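Putative fimbriae assembly chaperone (Salmonella typhimurium, PDB 2CO7) probably acts as a periplasmic chaperone that helps fimbrial subunits fold and holds them ready for assembly into fimbriae. Local coordinates at residues 154-165 and 182-192. Sequence-based numbering, arbitrary orientation.
Sequences KLKVENPTPFYM and YVPPFADKTLN. With SO4 (sulfate ion), chain D.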
loop_
_atom_site.group_PDB
_atom_site.type_symbol
_atom_site.label_atom_id
_atom_site.label_comp_id
_atom_site.label_asym_id
_atom_site.label_seq_id
_atom_site.Cartn_x
_atom_site.Cartn_y
_atom_site.Cartn_z
ATOM N N LYS B 154 -23.228 13.371 2.970
ATOM C CA LYS B 154 -22.634 12.246 3.716
ATOM C C LYS B 154 -23.245 10.907 3.338
ATOM O O LYS B 154 -24.467 10.758 3.297
ATOM C CB LYS B 154 -22.692 12.488 5.228
ATOM C CG LYS B 154 -22.078 13.818 5.630
ATOM C CD LYS B 154 -21.408 13.779 6.969
ATOM C CE LYS B 154 -20.649 15.073 7.197
ATOM N NZ LYS B 154 -19.670 14.954 8.317
ATOM N N LEU B 155 -22.378 9.946 3.047
ATOM C CA LEU B 155 -22.804 8.627 2.663
ATOM C C LEU B 155 -22.248 7.735 3.742
ATOM O O LEU B 155 -21.047 7.712 3.955
ATOM C CB LEU B 155 -22.174 8.236 1.326
ATOM C CG LEU B 155 -22.854 7.293 0.306
ATOM C CD1 LEU B 155 -21.832 6.308 -0.239
ATOM C CD2 LEU B 155 -24.128 6.589 0.785
ATOM N N LYS B 156 -23.115 6.986 4.411
ATOM C CA LYS B 156 -22.658 6.076 5.448
ATOM C C LYS B 156 -23.042 4.677 5.037
ATOM O O LYS B 156 -24.167 4.438 4.587
ATOM C CB LYS B 156 -23.280 6.450 6.802
ATOM C CG LYS B 156 -22.879 5.564 8.001
ATOM C CD LYS B 156 -23.660 6.039 9.244
ATOM C CE LYS B 156 -23.218 5.344 10.526
ATOM N NZ LYS B 156 -24.012 5.871 11.708
ATOM N N VAL B 157 -22.094 3.771 5.205
ATOM C CA VAL B 157 -22.293 2.345 4.986
ATOM C C VAL B 157 -22.142 1.651 6.331
ATOM O O VAL B 157 -21.188 1.925 7.078
ATOM C CB VAL B 157 -21.287 1.774 3.937
ATOM C CG1 VAL B 157 -19.863 1.997 4.383
ATOM C CG2 VAL B 157 -21.552 0.285 3.681
ATOM N N GLU B 158 -23.096 0.775 6.627
ATOM C CA GLU B 158 -23.160 0.074 7.888
ATOM C C GLU B 158 -22.997 -1.406 7.604
ATOM O O GLU B 158 -23.743 -1.978 6.817
ATOM C CB GLU B 158 -24.492 0.352 8.607
ATOM C CG GLU B 158 -24.739 1.862 8.669
ATOM C CD GLU B 158 -26.046 2.262 9.287
ATOM O OE1 GLU B 158 -26.974 1.435 9.340
ATOM O OE2 GLU B 158 -26.122 3.426 9.711
ATOM N N ASN B 159 -22.020 -2.011 8.263
ATOM C CA ASN B 159 -21.723 -3.445 8.055
ATOM C C ASN B 159 -22.100 -4.270 9.295
ATOM O O ASN B 159 -21.350 -4.322 10.256
ATOM C CB ASN B 159 -20.216 -3.602 7.701
ATOM C CG ASN B 159 -19.790 -5.073 7.565
ATOM O OD1 ASN B 159 -20.609 -5.963 7.338
ATOM N ND2 ASN B 159 -18.530 -5.314 7.727
ATOM N N PRO B 160 -23.259 -4.958 9.264
ATOM C CA PRO B 160 -23.692 -5.711 10.454
ATOM C C PRO B 160 -23.144 -7.164 10.454
ATOM O O PRO B 160 -23.603 -8.002 11.227
ATOM C CB PRO B 160 -25.212 -5.732 10.284
ATOM C CG PRO B 160 -25.349 -5.940 8.743
ATOM C CD PRO B 160 -24.221 -5.072 8.152
ATOM N N THR B 161 -22.154 -7.438 9.609
ATOM C CA THR B 161 -21.646 -8.802 9.429
ATOM C C THR B 161 -20.306 -8.970 10.120
ATOM O O THR B 161 -19.665 -7.969 10.430
ATOM C CB THR B 161 -21.446 -9.152 7.896
ATOM O OG1 THR B 161 -20.207 -8.638 7.414
ATOM C CG2 THR B 161 -22.593 -8.610 7.038
ATOM N N PRO B 162 -19.886 -10.232 10.362
ATOM C CA PRO B 162 -18.557 -10.533 10.911
ATOM C C PRO B 162 -17.364 -10.352 9.986
ATOM O O PRO B 162 -16.254 -10.671 10.414
ATOM C CB PRO B 162 -18.661 -12.009 11.333
ATOM C CG PRO B 162 -19.783 -12.570 10.476
ATOM C CD PRO B 162 -20.723 -11.442 10.197
ATOM N N PHE B 163 -17.556 -9.802 8.778
ATOM C CA PHE B 163 -16.492 -9.767 7.773
ATOM C C PHE B 163 -15.938 -8.389 7.549
ATOM O O PHE B 163 -16.689 -7.425 7.601
ATOM C CB PHE B 163 -17.002 -10.264 6.412
ATOM C CG PHE B 163 -17.443 -11.703 6.416
ATOM C CD1 PHE B 163 -18.794 -12.021 6.622
ATOM C CD2 PHE B 163 -16.529 -12.733 6.300
ATOM C CE1 PHE B 163 -19.216 -13.342 6.650
ATOM C CE2 PHE B 163 -16.942 -14.071 6.309
ATOM C CZ PHE B 163 -18.297 -14.373 6.496
ATOM N N TYR B 164 -14.643 -8.293 7.212
ATOM C CA TYR B 164 -14.191 -7.097 6.519
ATOM C C TYR B 164 -14.827 -7.031 5.149
ATOM O O TYR B 164 -14.802 -8.013 4.406
ATOM C CB TYR B 164 -12.658 -7.037 6.354
ATOM C CG TYR B 164 -11.998 -6.856 7.687
ATOM C CD1 TYR B 164 -11.624 -5.596 8.131
ATOM C CD2 TYR B 164 -11.808 -7.951 8.535
ATOM C CE1 TYR B 164 -11.042 -5.425 9.387
ATOM C CE2 TYR B 164 -11.205 -7.788 9.805
ATOM C CZ TYR B 164 -10.851 -6.534 10.217
ATOM O OH TYR B 164 -10.251 -6.356 11.439
ATOM N N MET B 165 -15.314 -5.842 4.799
ATOM C CA MET B 165 -16.023 -5.629 3.532
ATOM C C MET B 165 -15.146 -4.718 2.676
ATOM O O MET B 165 -15.014 -3.520 2.928
ATOM C CB MET B 165 -17.407 -4.996 3.803
ATOM C CG MET B 165 -18.432 -5.981 4.343
ATOM S SD MET B 165 -18.961 -7.142 3.028
ATOM C CE MET B 165 -19.966 -8.316 3.961
ATOM N N TYR B 182 -12.058 0.289 3.470
ATOM C CA TYR B 182 -12.644 -1.012 3.814
ATOM C C TYR B 182 -13.438 -0.866 5.113
ATOM O O TYR B 182 -13.086 -0.048 5.948
ATOM C CB TYR B 182 -11.584 -2.091 3.944
ATOM C CG TYR B 182 -10.591 -1.938 5.067
ATOM C CD1 TYR B 182 -9.300 -1.416 4.825
ATOM C CD2 TYR B 182 -10.908 -2.386 6.358
ATOM C CE1 TYR B 182 -8.368 -1.318 5.862
ATOM C CE2 TYR B 182 -9.990 -2.295 7.411
ATOM C CZ TYR B 182 -8.728 -1.789 7.159
ATOM O OH TYR B 182 -7.880 -1.759 8.248
ATOM N N VAL B 183 -14.547 -1.576 5.206
ATOM C CA VAL B 183 -15.438 -1.506 6.356
ATOM C C VAL B 183 -15.214 -2.735 7.252
ATOM O O VAL B 183 -15.491 -3.859 6.842
ATOM C CB VAL B 183 -16.922 -1.454 5.933
ATOM C CG1 VAL B 183 -17.749 -0.975 7.086
ATOM C CG2 VAL B 183 -17.102 -0.522 4.716
ATOM N N PRO B 184 -14.689 -2.519 8.471
ATOM C CA PRO B 184 -14.491 -3.667 9.370
ATOM C C PRO B 184 -15.778 -4.367 9.804
ATOM O O PRO B 184 -16.909 -3.829 9.633
ATOM C CB PRO B 184 -13.718 -3.044 10.563
ATOM C CG PRO B 184 -13.014 -1.828 9.919
ATOM C CD PRO B 184 -14.192 -1.280 9.091
ATOM N N PRO B 185 -15.629 -5.565 10.428
ATOM C CA PRO B 185 -16.785 -6.248 10.965
ATOM C C PRO B 185 -17.605 -5.361 11.918
ATOM O O PRO B 185 -17.033 -4.578 12.669
ATOM C CB PRO B 185 -16.158 -7.414 11.749
ATOM C CG PRO B 185 -14.874 -7.695 10.999
ATOM C CD PRO B 185 -14.380 -6.292 10.680
ATOM N N PHE B 186 -18.940 -5.468 11.886
ATOM C CA PHE B 186 -19.784 -4.784 12.878
ATOM C C PHE B 186 -19.399 -3.297 13.032
ATOM O O PHE B 186 -19.246 -2.769 14.138
ATOM C CB PHE B 186 -19.728 -5.528 14.227
ATOM C CG PHE B 186 -20.049 -7.007 14.131
ATOM C CD1 PHE B 186 -21.300 -7.427 13.669
ATOM C CD2 PHE B 186 -19.120 -7.970 14.496
ATOM C CE1 PHE B 186 -21.611 -8.794 13.586
ATOM C CE2 PHE B 186 -19.439 -9.367 14.427
ATOM C CZ PHE B 186 -20.654 -9.767 13.964
ATOM N N ALA B 187 -19.193 -2.646 11.901
ATOM C CA ALA B 187 -18.600 -1.314 11.883
ATOM C C ALA B 187 -19.253 -0.516 10.774
ATOM O O ALA B 187 -19.891 -1.087 9.909
ATOM C CB ALA B 187 -17.085 -1.402 11.687
ATOM N N ASP B 188 -19.108 0.820 10.830
ATOM C CA ASP B 188 -19.605 1.718 9.796
ATOM C C ASP B 188 -18.471 2.570 9.260
ATOM O O ASP B 188 -17.475 2.801 9.967
ATOM C CB ASP B 188 -20.637 2.663 10.380
ATOM C CG ASP B 188 -21.621 1.957 11.251
ATOM O OD1 ASP B 188 -22.114 0.916 10.792
ATOM O OD2 ASP B 188 -21.846 2.405 12.410
ATOM N N LYS B 189 -18.657 3.076 8.041
ATOM C CA LYS B 189 -17.803 4.099 7.441
ATOM C C LYS B 189 -18.668 5.207 6.873
ATOM O O LYS B 189 -19.746 4.945 6.336
ATOM C CB LYS B 189 -16.926 3.527 6.307
ATOM C CG LYS B 189 -15.853 2.559 6.780
ATOM C CD LYS B 189 -14.795 3.288 7.595
ATOM C CE LYS B 189 -13.577 2.448 7.810
ATOM N NZ LYS B 189 -12.415 3.310 8.279
ATOM N N THR B 190 -18.162 6.431 6.976
ATOM C CA THR B 190 -18.871 7.628 6.508
ATOM C C THR B 190 -17.942 8.416 5.608
ATOM O O THR B 190 -16.820 8.739 5.996
ATOM C CB THR B 190 -19.303 8.544 7.672
ATOM O OG1 THR B 190 -20.248 7.865 8.496
ATOM C CG2 THR B 190 -19.934 9.863 7.148
ATOM N N LEU B 191 -18.432 8.758 4.427
ATOM C CA LEU B 191 -17.673 9.586 3.490
ATOM C C LEU B 191 -18.468 10.821 3.081
ATOM O O LEU B 191 -19.688 10.743 2.915
ATOM C CB LEU B 191 -17.309 8.742 2.276
ATOM C CG LEU B 191 -18.430 7.871 1.711
ATOM C CD1 LEU B 191 -18.286 7.784 0.227
ATOM C CD2 LEU B 191 -18.506 6.461 2.355
ATOM N N ASN B 192 -17.789 11.965 2.950
ATOM C CA ASN B 192 -18.409 13.170 2.386
ATOM C C ASN B 192 -18.586 13.026 0.875
ATOM O O ASN B 192 -17.598 12.966 0.135
ATOM C CB ASN B 192 -17.579 14.424 2.684
ATOM C CG ASN B 192 -17.614 14.824 4.150
ATOM O OD1 ASN B 192 -18.320 14.221 4.958
ATOM N ND2 ASN B 192 -16.848 15.851 4.497
HETATM S S SO4 D . -9.098 0.048 1.124
HETATM O O1 SO4 D . -8.587 0.833 -0.015
HETATM O O2 SO4 D . -8.052 -0.836 1.619
HETATM O O3 SO4 D . -9.498 1.039 2.122
HETATM O O4 SO4 D . -10.336 -0.670 0.773
HETATM O O HOH W 1 -22.428 -1.713 11.805
#
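With CG anti to the backbone N (chi1 176°), Asn-159 turns its amide toward Pro-184. A chi1 of -53° leans the Phe-186 ring back over Thr-161 and Pro-162. Asn-159 ND2 gives two hydrogen bonds. Asn-159 ND2 bonds to Phe-163 O at 2.8 Å, in the amide plane. Asn-159 ND2 also reaches across to Pro-184 O at 2.9 Å, from well above the plane of that carbonyl. On the other side of the amide, OD1 accepts from Thr-161 N, which forms an Asx turn, and from Thr-161 OG1 in the carbonyl plane. Four bonds thus fix the rotation of this buried amide. Thr-161 OG1 also accepts from Phe-163 N, an ST turn.

Strands 154-159 and 187-191 pair antiparallel in the immunoglobulin-like C-terminal domain of this PapD-family chaperone. A G1 beta bulge sets the two residues Phe-186 and Ala-187 opposite the one residue Asn-159. Phe-186 N bonds to Thr-161 O at 3.0 Å, and that oxygen also lies over the centre of the Phe-186 ring.

Farther along the loops, Pro-185 CD sits 3.4 Å from the centroid of the Tyr-164 ring, a CH-pi contact over the face. Tyr-182 CD2 comes to the edge of the same ring at 3.7 Å from CD1 of Tyr-164. Met-165 and Val-183 make an isolated antiparallel pair, joined by two backbone bonds. Val-183 CG2 meets Val-157 CG1 at 3.8 Å. On the opposite sheet face, Lys-156 CE lies against Asp-188 CB, while Glu-158 OE1 pairs with Arg-147. Tyr-182 N binds a sulfate ion that probably came with the crystallisation medium.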